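Predicted DNA-binding transcriptional regulator (Aliivibrio fischeri ES114, PDB 7DWN) probably binds cis-regulatory DNA as a tetrameric transcription factor of the LysR family. Local coordinates at residues T69-T72 against L73-I77; R272-A275 against R276-P279. All coordinates share one frame; numbering follows the deposited sequence.

Interaction 1: residues T69-T72 against L73-I77; sequences TART and LVNQI
Leu73 lies alongside Thr69, one turn earlier in helix 61-83, the long linker helix that LysR-type regulators use for dimerisation. The two side chains point the same way, and the methyl CG2 of Thr69 meets CD1 of Leu73 at 3.9 Å. Leu73 also packs on backbone: its CG sits 3.3 Å from Thr69 O, the atom that accepts the hydrogen bond from Leu73 N at 2.9 Å. Val74 likewise packs on the oxygen that its own N-H binds, here Ala70 O: CG2, beside the backbone N and anti to the carbonyl carbon (CG1 being anti to N, chi1 162°), leans over that oxygen at 3.3 Å. At Asn75 the backbone bond to Arg71 O is nearly straight, with 171° at the hydrogen. Here the side chains run in the same direction, and the amide nitrogen ND2 of Asn75 lies 3.7 Å from CG of Arg71, against the aliphatic start of the arginine chain; the amide and guanidinium planes are turned 55° apart. Gln76 closes the series through its N-H to Thr72 O, with its CB 3.3 Å from that oxygen, and the hydroxyl of Thr72 bonds back to Ile68 O, so the polar tip of this threonine is satisfied within its own helix. Helix 5-17 and the second subunit both pack here, and Leu73 and Ile77 touch both. Leu73 and Val74 touch Leu8 of helix 5-17, Val74 reaches Glu9 as well, and Ile77 meets Ser5. Thr69, Leu73, Gln76 and Ile77 pack on the second subunit: Leu73 there is met by Gln76 and Ile77, while Leu73 and Thr69 of this chain meet Ile77 and Gly80 of that subunit, a reciprocal pairing consistent with antiparallel linker helices.

Interaction 2: residues R272-A275 against R276-P279; sequences RYQA and RLHP
After Arg272, the extended end of strand 264-272, the backbone turns at Tyr273, is extended at Gln274, bends at Ala275 into helical torsions (-65°/-39°), and is extended again from Arg276. This is a connecting loop of the effector-binding domain, which has the periplasmic-binding-protein fold, and it leads to helix 279-290 with His278 at the N-cap. The side chain of Arg272 folds back toward the loop: CG stands between the backbone N and the carbonyl carbon (chi1 55°) and the chain bends again at chi3. Side-on, NE and NH2 then both grip Gln274 O, at 3.1 and 2.9 Å, with that oxygen in the guanidinium plane, which limits rotation of the group. Leu277 comes over one face of the guanidinium, its methyl CD1 3.3 Å from Arg272 NH2, and the same methyl rests on Gln274 CB at 3.6 Å. NH2 also forms a salt bridge with Glu282, whose OE2 accepts Leu277 N as well, and Trp285 makes a cation-pi contact with Arg272. A water bridges the two segments, accepting from Arg276 N at 2.8 Å and donating to Gln274 OE1 at 3.2 Å.

Interactions 1 and 2 occur in series along the chain, the first on the linker helix beside the DNA-binding domain and the second in the effector-binding domain. Their centres are about 31 Å apart and their nearest atoms about 18 Å, so they do not touch. What they share is the second subunit. Residues 69-77 pack on the linker helix of that subunit, whereas in 272-279 the Arg276 guanidinium makes a salt bridge with Glu58 of the second subunit and His278 packs on its Pro61. The loop of one chain's effector-binding domain is thus tied to the winged-helix end of its partner, and the linker helices join the two chains.

Interaction 1: residues T69-T72 against L73-I77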
ATOM      1  N   THR A  69     -18.097   2.092   9.087  1.00 48.81           N
ATOM      2  CA  THR A  69     -17.546   1.096  10.008  1.00 42.45           C
ATOM      3  C   THR A  69     -18.088  -0.300   9.709  1.00 46.55           C
ATOM      4  O   THR A  69     -17.333  -1.282   9.702  1.00 51.13           O
ATOM      5  CB  THR A  69     -17.842   1.487  11.454  1.00 41.91           C
ATOM      6  OG1 THR A  69     -17.256   2.764  11.731  1.00 45.34           O
ATOM      7  CG2 THR A  69     -17.260   0.455  12.408  1.00 35.58           C
ATOM      8  N   ALA A  70     -19.387  -0.402   9.425  1.00 47.85           N
ATOM      9  CA  ALA A  70     -20.014  -1.697   9.181  1.00 45.93           C
ATOM     10  C   ALA A  70     -19.558  -2.292   7.860  1.00 55.35           C
ATOM     11  O   ALA A  70     -19.317  -3.500   7.772  1.00 59.77           O
ATOM     12  CB  ALA A  70     -21.535  -1.555   9.205  1.00 40.26           C
ATOM     13  N   ARG A  71     -19.448  -1.467   6.814  1.00 57.50           N
ATOM     14  CA  ARG A  71     -18.934  -1.968   5.543  1.00 62.71           C
ATOM     15  C   ARG A  71     -17.503  -2.472   5.700  1.00 55.41           C
ATOM     16  O   ARG A  71     -17.151  -3.547   5.196  1.00 47.58           O
ATOM     17  CB  ARG A  71     -19.010  -0.875   4.477  1.00 70.72           C
ATOM     18  CG  ARG A  71     -18.465  -1.297   3.125  1.00 73.26           C
ATOM     19  CD  ARG A  71     -18.560  -0.160   2.123  1.00 86.22           C
ATOM     20  NE  ARG A  71     -19.925   0.345   2.000  1.00 93.08           N
ATOM     21  CZ  ARG A  71     -20.836  -0.156   1.173  1.00103.26           C
ATOM     22  NH1 ARG A  71     -20.530  -1.183   0.390  1.00108.50           N
ATOM     23  NH2 ARG A  71     -22.053   0.365   1.130  1.00105.20           N
ATOM     24  N   THR A  72     -16.667  -1.702   6.404  1.00 52.49           N
ATOM     25  CA  THR A  72     -15.295  -2.126   6.665  1.00 49.49           C
ATOM     26  C   THR A  72     -15.264  -3.464   7.392  1.00 45.55           C
ATOM     27  O   THR A  72     -14.548  -4.388   6.986  1.00 41.03           O
ATOM     28  CB  THR A  72     -14.567  -1.055   7.483  1.00 50.34           C
ATOM     29  OG1 THR A  72     -14.466   0.152   6.717  1.00 54.79           O
ATOM     30  CG2 THR A  72     -13.173  -1.527   7.872  1.00 37.03           C
ATOM     31  N   LEU A  73     -16.055  -3.590   8.461  1.00 36.13           N
ATOM     32  CA  LEU A  73     -16.059  -4.819   9.248  1.00 38.31           C
ATOM     33  C   LEU A  73     -16.573  -6.006   8.442  1.00 44.27           C
ATOM     34  O   LEU A  73     -16.033  -7.111   8.548  1.00 48.44           O
ATOM     35  CB  LEU A  73     -16.898  -4.629  10.511  1.00 46.00           C
ATOM     36  CG  LEU A  73     -16.314  -3.723  11.594  1.00 51.39           C
ATOM     37  CD1 LEU A  73     -17.376  -3.398  12.627  1.00 46.21           C
ATOM     38  CD2 LEU A  73     -15.113  -4.386  12.247  1.00 54.66           C
ATOM     39  N   VAL A  74     -17.610  -5.805   7.628  1.00 49.85           N
ATOM     40  CA  VAL A  74     -18.176  -6.914   6.866  1.00 51.74           C
ATOM     41  C   VAL A  74     -17.202  -7.381   5.791  1.00 55.33           C
ATOM     42  O   VAL A  74     -16.997  -8.588   5.601  1.00 55.25           O
ATOM     43  CB  VAL A  74     -19.537  -6.511   6.272  1.00 55.85           C
ATOM     44  CG1 VAL A  74     -19.930  -7.456   5.150  1.00 62.51           C
ATOM     45  CG2 VAL A  74     -20.604  -6.502   7.357  1.00 46.89           C
ATOM     46  N   ASN A  75     -16.582  -6.439   5.073  1.00 59.12           N
ATOM     47  CA  ASN A  75     -15.597  -6.831   4.071  1.00 64.60           C
ATOM     48  C   ASN A  75     -14.389  -7.491   4.722  1.00 66.33           C
ATOM     49  O   ASN A  75     -13.812  -8.434   4.167  1.00 69.99           O
ATOM     50  CB  ASN A  75     -15.178  -5.622   3.232  1.00 59.13           C
ATOM     51  CG  ASN A  75     -16.215  -5.254   2.185  1.00 55.46           C
ATOM     52  OD1 ASN A  75     -16.985  -6.101   1.732  1.00 55.75           O
ATOM     53  ND2 ASN A  75     -16.237  -3.983   1.792  1.00 50.61           N
ATOM     54  N   GLN A  76     -14.001  -7.026   5.915  1.00 60.79           N
ATOM     55  CA  GLN A  76     -12.894  -7.658   6.625  1.00 58.41           C
ATOM     56  C   GLN A  76     -13.252  -9.074   7.061  1.00 58.22           C
ATOM     57  O   GLN A  76     -12.409  -9.974   7.016  1.00 61.62           O
ATOM     58  CB  GLN A  76     -12.493  -6.803   7.827  1.00 57.47           C
ATOM     59  CG  GLN A  76     -11.249  -7.292   8.536  1.00 66.80           C
ATOM     60  CD  GLN A  76     -10.054  -7.386   7.608  1.00 72.94           C
ATOM     61  OE1 GLN A  76      -9.556  -6.375   7.113  1.00 73.74           O
ATOM     62  NE2 GLN A  76      -9.592  -8.607   7.360  1.00 69.32           N
ATOM     63  N   ILE A  77     -14.503  -9.289   7.477  1.00 56.03           N
ATOM     64  CA  ILE A  77     -14.960 -10.628   7.842  1.00 55.51           C
ATOM     65  C   ILE A  77     -14.906 -11.551   6.631  1.00 60.26           C
ATOM     66  O   ILE A  77     -14.417 -12.685   6.710  1.00 53.51           O
ATOM     67  CB  ILE A  77     -16.380 -10.562   8.437  1.00 51.79           C
ATOM     68  CG1 ILE A  77     -16.355  -9.962   9.843  1.00 50.75           C
ATOM     69  CG2 ILE A  77     -17.035 -11.939   8.454  1.00 44.97           C
ATOM     70  CD1 ILE A  77     -17.734  -9.672  10.403  1.00 39.01           C
TER

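Interaction 2: residues R272-A275 against R276-P279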
ATOM      1  N   ARG A 272      12.363 -22.265   4.765  1.00 38.74           N
ATOM      2  CA  ARG A 272      11.317 -21.941   5.722  1.00 31.80           C
ATOM      3  C   ARG A 272      11.739 -20.708   6.504  1.00 30.56           C
ATOM      4  O   ARG A 272      12.912 -20.322   6.506  1.00 35.07           O
ATOM      5  CB  ARG A 272      11.028 -23.114   6.669  1.00 31.11           C
ATOM      6  CG  ARG A 272      12.251 -23.624   7.407  1.00 36.82           C
ATOM      7  CD  ARG A 272      11.926 -24.839   8.261  1.00 33.71           C
ATOM      8  NE  ARG A 272      11.283 -24.485   9.522  1.00 44.04           N
ATOM      9  CZ  ARG A 272      10.886 -25.372  10.430  1.00 41.84           C
ATOM     10  NH1 ARG A 272      11.062 -26.668  10.213  1.00 40.09           N
ATOM     11  NH2 ARG A 272      10.310 -24.968  11.553  1.00 39.22           N
ATOM     12  N   TYR A 273      10.766 -20.083   7.158  1.00 30.57           N
ATOM     13  CA  TYR A 273      11.022 -18.908   7.976  1.00 35.12           C
ATOM     14  C   TYR A 273      10.628 -19.075   9.434  1.00 42.49           C
ATOM     15  O   TYR A 273      11.280 -18.491  10.301  1.00 39.69           O
ATOM     16  CB  TYR A 273      10.289 -17.682   7.403  1.00 43.76           C
ATOM     17  CG  TYR A 273      10.540 -16.411   8.182  1.00 48.93           C
ATOM     18  CD1 TYR A 273      11.729 -15.709   8.035  1.00 52.95           C
ATOM     19  CD2 TYR A 273       9.591 -15.915   9.068  1.00 51.38           C
ATOM     20  CE1 TYR A 273      11.967 -14.549   8.746  1.00 55.66           C
ATOM     21  CE2 TYR A 273       9.819 -14.754   9.785  1.00 55.00           C
ATOM     22  CZ  TYR A 273      11.010 -14.076   9.619  1.00 60.57           C
ATOM     23  OH  TYR A 273      11.250 -12.920  10.326  1.00 69.19           O
ATOM     24  N   GLN A 274       9.590 -19.851   9.730  1.00 42.78           N
ATOM     25  CA  GLN A 274       9.149 -20.034  11.105  1.00 45.35           C
ATOM     26  C   GLN A 274      10.048 -21.037  11.817  1.00 51.90           C
ATOM     27  O   GLN A 274      10.335 -22.114  11.285  1.00 48.49           O
ATOM     28  CB  GLN A 274       7.695 -20.504  11.136  1.00 51.14           C
ATOM     29  CG  GLN A 274       6.714 -19.514  10.533  1.00 52.62           C
ATOM     30  CD  GLN A 274       6.603 -18.243  11.348  1.00 62.46           C
ATOM     31  OE1 GLN A 274       6.696 -18.269  12.576  1.00 59.52           O
ATOM     32  NE2 GLN A 274       6.409 -17.119  10.668  1.00 71.29           N
ATOM     33  N   ALA A 275      10.494 -20.677  13.023  1.00 53.09           N
ATOM     34  CA  ALA A 275      11.336 -21.584  13.798  1.00 46.25           C
ATOM     35  C   ALA A 275      10.576 -22.846  14.182  1.00 40.56           C
ATOM     36  O   ALA A 275      11.139 -23.947  14.170  1.00 38.83           O
ATOM     37  CB  ALA A 275      11.866 -20.874  15.043  1.00 40.38           C
ATOM     38  N   ARG A 276       9.299 -22.708  14.522  1.00 45.20           N
ATOM     39  CA  ARG A 276       8.441 -23.838  14.850  1.00 53.61           C
ATOM     40  C   ARG A 276       7.208 -23.810  13.962  1.00 49.57           C
ATOM     41  O   ARG A 276       6.490 -22.805  13.920  1.00 41.91           O
ATOM     42  CB  ARG A 276       8.012 -23.816  16.317  1.00 59.19           C
ATOM     43  CG  ARG A 276       9.132 -23.951  17.329  1.00 68.86           C
ATOM     44  CD  ARG A 276       8.568 -24.130  18.738  1.00 81.36           C
ATOM     45  NE  ARG A 276       7.604 -23.088  19.093  1.00 93.74           N
ATOM     46  CZ  ARG A 276       6.283 -23.240  19.053  1.00104.11           C
ATOM     47  NH1 ARG A 276       5.756 -24.396  18.671  1.00105.95           N
ATOM     48  NH2 ARG A 276       5.486 -22.234  19.390  1.00106.51           N
ATOM     49  N   LEU A 277       6.966 -24.910  13.261  1.00 44.37           N
ATOM     50  CA  LEU A 277       5.739 -25.108  12.506  1.00 43.14           C
ATOM     51  C   LEU A 277       4.763 -25.942  13.325  1.00 48.05           C
ATOM     52  O   LEU A 277       5.110 -26.520  14.358  1.00 51.75           O
ATOM     53  CB  LEU A 277       6.032 -25.794  11.166  1.00 36.21           C
ATOM     54  CG  LEU A 277       6.354 -24.940   9.936  1.00 45.40           C
ATOM     55  CD1 LEU A 277       7.455 -23.940  10.222  1.00 57.93           C
ATOM     56  CD2 LEU A 277       6.748 -25.838   8.774  1.00 36.34           C
ATOM     57  N   HIS A 278       3.517 -25.991  12.854  1.00 45.80           N
ATOM     58  CA  HIS A 278       2.567 -26.937  13.407  1.00 48.50           C
ATOM     59  C   HIS A 278       3.071 -28.356  13.148  1.00 50.71           C
ATOM     60  O   HIS A 278       3.863 -28.577  12.228  1.00 50.37           O
ATOM     61  CB  HIS A 278       1.180 -26.719  12.798  1.00 49.31           C
ATOM     62  CG  HIS A 278       1.154 -26.776  11.302  1.00 50.16           C
ATOM     63  ND1 HIS A 278       1.783 -25.842  10.508  1.00 50.00           N
ATOM     64  CD2 HIS A 278       0.559 -27.649  10.455  1.00 51.57           C
ATOM     65  CE1 HIS A 278       1.586 -26.142   9.237  1.00 48.44           C
ATOM     66  NE2 HIS A 278       0.845 -27.234   9.177  1.00 50.42           N
ATOM     67  N   PRO A 279       2.646 -29.328  13.966  1.00 59.66           N
ATOM     68  CA  PRO A 279       3.200 -30.692  13.842  1.00 64.06           C
ATOM     69  C   PRO A 279       3.227 -31.243  12.422  1.00 59.10           C
ATOM     70  O   PRO A 279       4.219 -31.871  12.027  1.00 48.57           O
ATOM     71  CB  PRO A 279       2.277 -31.509  14.753  1.00 65.01           C
ATOM     72  CG  PRO A 279       1.868 -30.535  15.813  1.00 62.26           C
ATOM     73  CD  PRO A 279       1.742 -29.203  15.124  1.00 60.82           C
TER
HETATM   74  O   HOH W   1       8.111 -20.223  14.627  1.00 46.59           O